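Hydrolase, isochorismatase family (Pseudomonas putida, PDB 4L07) probably hydrolyses the amide bond of maleamate, giving maleate and ammonia, as a maleamate amidase of the isochorismatase family. Local coordinates at residues Ile25-Ser30 against Val139-Ala144; Phe67-Tyr72 against Val99-Ala104. All blocks are in the same frame, centred on the assembly; numbering follows the deposited sequence.

How the contacts relate
Contact 1 joins two strands at the middle of the parallel sheet, its centre about 3 Å from the centre of the chain; contact 2 packs a loop on the strand beside it, about 10 Å away centre to centre. Along the chain the order is 25-30, 67-72, 99-104, 139-144, so both halves of contact 2 fall between those of contact 1. Strands 22-27 and 65-70 are neighbours, and the contacts meet directly: Asp28 OD1 lies 2.9 Å from Thr68 OG1 and Phe29 O 2.8 Å from Asp102 N, both probable hydrogen bonds. Asp28 thus links the two strand ends, Phe29 links strand 22-27 to the 99-104 loop, and a sulfate ion lies near the Asp28 side chain.

Contact 1: Ile25-Ser30 against Val139-Ala144; sequences IVVDFS and VVVTGA
Thr142 sets its OG1 between its own backbone N and carbonyl carbon (chi1 67°), and Phe29 turns CG anti to its carbonyl carbon (chi1 -87°), swinging the ring back over the neighbouring strand. The Thr142 OG1 hydroxyl thus comes 3.3 Å from Ile25 O, a weak bond added to that from Thr142 N, which meets Ile25 O at 3.0 Å and nearly along the C=O axis. The Phe29 ring receives Gly143 CA over one face, 3.6 Å from its centroid, a CH-pi contact, while Phe29 CE1 meets Ala144 CB at 3.9 Å. Gly143 brings its CA to 3.2 Å from Val27 O, a CA-H...O contact. Strands 25-27 and 139-144 run parallel with a 19° angle, at the centre of the alpha/beta sheet of the isochorismatase fold. Ile25 N bonds to Val140 O, and Val27 N reaches Thr142 O at 2.8 Å, from above the carbonyl plane; Ala144 N closes the ladder on Val27 O, nearly along the C=O axis. On the sheet face bearing Ile25, Val27 and Val141, Ile25 CD1 packs on Val139 CB, and Val27 CG2 on Val141 CG1 at 3.9 Å. Beyond the strand, a water joins Asp28 OD2 to Ala144 O. Asp28 OD2 also makes a salt bridge with Lys116 NZ, and the Asp28 side chain touches Cys149, consistent with the Asp-Lys-Cys triad of this family.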
loop_
_atom_site.group_PDB
_atom_site.type_symbol
_atom_site.label_atom_id
_atom_site.label_comp_id
_atom_site.label_asym_id
_atom_site.label_seq_id
_atom_site.Cartn_x
_atom_site.Cartn_y
_atom_site.Cartn_z
ATOM N N ILE A 25 -16.849 10.033 1.627
ATOM C CA ILE A 25 -15.651 10.407 0.875
ATOM C C ILE A 25 -16.076 11.252 -0.321
ATOM O O ILE A 25 -16.841 10.793 -1.168
ATOM C CB ILE A 25 -14.856 9.174 0.386
ATOM C CG1 ILE A 25 -14.604 8.196 1.542
ATOM C CG2 ILE A 25 -13.566 9.618 -0.301
ATOM C CD1 ILE A 25 -14.197 6.804 1.096
ATOM N N VAL A 26 -15.590 12.486 -0.370
ATOM C CA VAL A 26 -15.897 13.403 -1.471
ATOM C C VAL A 26 -14.668 13.495 -2.369
ATOM O O VAL A 26 -13.675 14.139 -2.033
ATOM C CB VAL A 26 -16.303 14.795 -0.948
ATOM C CG1 VAL A 26 -16.755 15.698 -2.094
ATOM C CG2 VAL A 26 -17.408 14.655 0.079
ATOM N N VAL A 27 -14.740 12.821 -3.512
ATOM C CA VAL A 27 -13.586 12.667 -4.396
ATOM C C VAL A 27 -13.426 13.814 -5.394
ATOM O O VAL A 27 -14.218 13.948 -6.332
ATOM C CB VAL A 27 -13.656 11.329 -5.175
ATOM C CG1 VAL A 27 -12.418 11.143 -6.039
ATOM C CG2 VAL A 27 -13.824 10.162 -4.216
ATOM N N ASP A 28 -12.398 14.635 -5.176
ATOM C CA ASP A 28 -11.924 15.611 -6.167
ATOM C C ASP A 28 -12.987 16.586 -6.685
ATOM O O ASP A 28 -12.996 16.913 -7.878
ATOM C CB ASP A 28 -11.260 14.902 -7.361
ATOM C CG ASP A 28 -10.052 14.071 -6.958
ATOM O OD1 ASP A 28 -9.543 14.245 -5.827
ATOM O OD2 ASP A 28 -9.595 13.250 -7.789
ATOM N N PHE A 29 -13.865 17.054 -5.802
ATOM C CA PHE A 29 -14.708 18.210 -6.129
ATOM C C PHE A 29 -13.889 19.495 -5.910
ATOM O O PHE A 29 -14.275 20.377 -5.138
ATOM C CB PHE A 29 -16.016 18.231 -5.316
ATOM C CG PHE A 29 -17.156 17.438 -5.928
ATOM C CD1 PHE A 29 -17.237 17.217 -7.305
ATOM C CD2 PHE A 29 -18.181 16.954 -5.119
ATOM C CE1 PHE A 29 -18.300 16.498 -7.849
ATOM C CE2 PHE A 29 -19.245 16.235 -5.655
ATOM C CZ PHE A 29 -19.303 16.007 -7.025
ATOM N N SER A 30 -12.742 19.566 -6.578
ATOM C CA SER A 30 -11.900 20.763 -6.605
ATOM C C SER A 30 -12.284 21.594 -7.823
ATOM O O SER A 30 -12.905 21.077 -8.755
ATOM C CB SER A 30 -10.421 20.377 -6.664
ATOM O OG SER A 30 -10.112 19.718 -7.879
ATOM N N VAL A 139 -18.629 3.127 3.542
ATOM C CA VAL A 139 -18.290 4.419 2.949
ATOM C C VAL A 139 -19.300 4.809 1.879
ATOM O O VAL A 139 -19.805 3.951 1.142
ATOM C CB VAL A 139 -16.843 4.484 2.393
ATOM C CG1 VAL A 139 -15.828 4.309 3.522
ATOM C CG2 VAL A 139 -16.608 3.453 1.292
ATOM N N VAL A 140 -19.615 6.099 1.827
ATOM C CA VAL A 140 -20.412 6.644 0.734
ATOM C C VAL A 140 -19.472 7.471 -0.139
ATOM O O VAL A 140 -18.804 8.405 0.337
ATOM C CB VAL A 140 -21.639 7.468 1.206
ATOM C CG1 VAL A 140 -22.315 6.832 2.416
ATOM C CG2 VAL A 140 -21.259 8.899 1.489
ATOM N N VAL A 141 -19.390 7.098 -1.410
ATOM C CA VAL A 141 -18.460 7.742 -2.324
ATOM C C VAL A 141 -19.210 8.668 -3.277
ATOM O O VAL A 141 -20.201 8.273 -3.886
ATOM C CB VAL A 141 -17.612 6.712 -3.107
ATOM C CG1 VAL A 141 -16.567 7.418 -3.964
ATOM C CG2 VAL A 141 -16.925 5.743 -2.155
ATOM N N THR A 142 -18.717 9.900 -3.378
ATOM C CA THR A 142 -19.259 10.941 -4.252
ATOM C C THR A 142 -18.084 11.623 -4.953
ATOM O O THR A 142 -16.935 11.413 -4.575
ATOM C CB THR A 142 -20.017 12.017 -3.436
ATOM O OG1 THR A 142 -19.091 12.746 -2.611
ATOM C CG2 THR A 142 -21.088 11.392 -2.545
ATOM N N GLY A 143 -18.353 12.432 -5.975
ATOM C CA GLY A 143 -17.294 13.231 -6.578
ATOM C C GLY A 143 -17.180 13.233 -8.091
ATOM O O GLY A 143 -18.154 12.984 -8.799
ATOM N N ALA A 144 -15.977 13.531 -8.576
ATOM C CA ALA A 144 -15.698 13.623 -10.007
ATOM C C ALA A 144 -14.340 12.996 -10.329
ATOM O O ALA A 144 -13.388 13.203 -9.584
ATOM C CB ALA A 144 -15.721 15.080 -10.446
HETATM O O HOH W 1 -10.670 13.602 -10.286
#

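Contact 2: Phe67-Tyr72 against Val99-Ala104; sequences FTTIAY and VEIDMA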
loop_
_atom_site.group_PDB
_atom_site.type_symbol
_atom_site.label_atom_id
_atom_site.label_comp_id
_atom_site.label_asym_id
_atom_site.label_seq_id
_atom_site.Cartn_x
_atom_site.Cartn_y
_atom_site.Cartn_z
ATOM N N PHE A 67 -12.622 14.938 2.344
ATOM C CA PHE A 67 -12.487 15.413 0.965
ATOM C C PHE A 67 -11.124 15.042 0.401
ATOM O O PHE A 67 -10.129 15.048 1.124
ATOM C CB PHE A 67 -12.622 16.940 0.914
ATOM C CG PHE A 67 -13.991 17.447 1.272
ATOM C CD1 PHE A 67 -14.396 17.549 2.603
ATOM C CD2 PHE A 67 -14.871 17.856 0.272
ATOM C CE1 PHE A 67 -15.662 18.021 2.929
ATOM C CE2 PHE A 67 -16.136 18.334 0.591
ATOM C CZ PHE A 67 -16.532 18.413 1.919
ATOM N N THR A 68 -11.077 14.734 -0.895
ATOM C CA THR A 68 -9.810 14.480 -1.578
ATOM C C THR A 68 -9.555 15.504 -2.676
ATOM O O THR A 68 -10.492 16.097 -3.217
ATOM C CB THR A 68 -9.739 13.051 -2.169
ATOM O OG1 THR A 68 -10.475 12.994 -3.392
ATOM C CG2 THR A 68 -10.309 12.029 -1.198
ATOM N N THR A 69 -8.283 15.710 -2.991
ATOM C CA THR A 69 -7.873 16.581 -4.083
ATOM C C THR A 69 -6.587 16.020 -4.685
ATOM O O THR A 69 -5.770 15.413 -3.976
ATOM C CB THR A 69 -7.691 18.055 -3.619
ATOM O OG1 THR A 69 -7.542 18.919 -4.754
ATOM C CG2 THR A 69 -6.475 18.211 -2.704
ATOM N N ILE A 70 -6.433 16.199 -5.991
ATOM C CA ILE A 70 -5.184 15.899 -6.675
ATOM C C ILE A 70 -4.367 17.191 -6.738
ATOM O O ILE A 70 -4.834 18.205 -7.270
ATOM C CB ILE A 70 -5.428 15.377 -8.113
ATOM C CG1 ILE A 70 -6.137 14.009 -8.087
ATOM C CG2 ILE A 70 -4.112 15.309 -8.882
ATOM C CD1 ILE A 70 -6.665 13.547 -9.438
ATOM N N ALA A 71 -3.156 17.156 -6.193
ATOM C CA ALA A 71 -2.253 18.309 -6.246
ATOM C C ALA A 71 -0.806 17.854 -6.390
ATOM O O ALA A 71 -0.401 16.880 -5.751
ATOM C CB ALA A 71 -2.411 19.164 -4.997
ATOM N N TYR A 72 -0.046 18.555 -7.233
ATOM C CA TYR A 72 1.367 18.239 -7.495
ATOM C C TYR A 72 2.325 19.379 -7.208
ATOM O O TYR A 72 2.013 20.547 -7.438
ATOM C CB TYR A 72 1.584 17.844 -8.956
ATOM C CG TYR A 72 0.706 16.718 -9.399
ATOM C CD1 TYR A 72 0.959 15.413 -8.985
ATOM C CD2 TYR A 72 -0.396 16.959 -10.214
ATOM C CE1 TYR A 72 0.137 14.371 -9.379
ATOM C CE2 TYR A 72 -1.223 15.925 -10.615
ATOM C CZ TYR A 72 -0.945 14.634 -10.196
ATOM O OH TYR A 72 -1.759 13.602 -10.581
ATOM N N VAL A 99 -6.672 23.322 -7.285
ATOM C CA VAL A 99 -6.570 22.274 -6.271
ATOM C C VAL A 99 -7.478 22.518 -5.059
ATOM O O VAL A 99 -7.666 21.630 -4.220
ATOM C CB VAL A 99 -5.096 22.097 -5.847
ATOM C CG1 VAL A 99 -4.968 21.166 -4.651
ATOM C CG2 VAL A 99 -4.280 21.583 -7.027
ATOM N N GLU A 100 -8.046 23.721 -4.977
ATOM C CA GLU A 100 -8.931 24.088 -3.876
ATOM C C GLU A 100 -10.285 23.414 -4.014
ATOM O O GLU A 100 -10.823 23.317 -5.124
ATOM C CB GLU A 100 -9.111 25.612 -3.827
ATOM C CG GLU A 100 -7.864 26.371 -3.403
ATOM C CD GLU A 100 -7.548 26.197 -1.927
ATOM O OE1 GLU A 100 -6.375 25.914 -1.604
ATOM O OE2 GLU A 100 -8.469 26.330 -1.087
ATOM N N ILE A 101 -10.832 22.967 -2.887
ATOM C CA ILE A 101 -12.135 22.312 -2.855
ATOM C C ILE A 101 -13.198 23.355 -3.178
ATOM O O ILE A 101 -13.181 24.454 -2.624
ATOM C CB ILE A 101 -12.408 21.638 -1.487
ATOM C CG1 ILE A 101 -11.311 20.605 -1.147
ATOM C CG2 ILE A 101 -13.789 20.988 -1.448
ATOM C CD1 ILE A 101 -11.105 19.519 -2.194
ATOM N N ASP A 102 -14.097 23.015 -4.095
ATOM C CA ASP A 102 -15.166 23.925 -4.500
ATOM C C ASP A 102 -16.077 24.246 -3.307
ATOM O O ASP A 102 -16.568 23.343 -2.628
ATOM C CB ASP A 102 -15.958 23.311 -5.660
ATOM C CG ASP A 102 -16.872 24.312 -6.350
ATOM O OD1 ASP A 102 -17.470 25.153 -5.652
ATOM O OD2 ASP A 102 -16.995 24.248 -7.594
ATOM N N MET A 103 -16.297 25.538 -3.057
ATOM C CA MET A 103 -17.123 25.972 -1.924
ATOM C C MET A 103 -18.573 25.482 -1.982
ATOM O O MET A 103 -19.236 25.395 -0.950
ATOM C CB MET A 103 -17.068 27.499 -1.744
ATOM C CG MET A 103 -15.836 28.004 -1.000
ATOM S SD MET A 103 -15.522 27.225 0.608
ATOM C CE MET A 103 -16.905 27.797 1.599
ATOM N N ALA A 104 -19.049 25.145 -3.184
ATOM C CA ALA A 104 -20.398 24.607 -3.384
ATOM C C ALA A 104 -20.632 23.270 -2.674
ATOM O O ALA A 104 -21.774 22.857 -2.481
ATOM C CB ALA A 104 -20.708 24.485 -4.876
#
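The tightest packing lies where Val99 meets the end of strand 67-70: Val99 CG1, anti to its backbone N, sits 3.3 Å from Ala71 CB, closer than usual van der Waals contact, and Val99 CG2 rests 3.4 Å from Ile70 O. Beside it Thr69 holds OG1 anti to its backbone N (chi1 -169°), aiming the hydroxyl at the loop. This OG1 donates to Val99 O at 2.8 Å, in the carbonyl plane on a lone pair, the sole hydrogen bond between the two segments. Packing is looser around Ile101. Its CG2 approaches Phe67 CD2 at 3.7 Å, and CD1 lies 4.0 Å from Thr69 CB while also touching Thr68 O. On the solvent side, Val99 is partly exposed, and Glu100, Met103 and Ala104 are exposed and add nothing to the interface. Asp102 between them is buried, its OD1 accepting from Ala104 N at 2.9 Å in an Asx turn and its OD2 bonded to Thr34 OG1. Val99 and Ile101 thus pack on the side of strand 65-70 that bears Phe67 and Thr69; its backbone pairs with strand 22-27 through Thr68 and with strand 112-116 through Phe67 and Thr69, while helix 31-34 borders the loop through Tyr31 against Glu100 and Asp102.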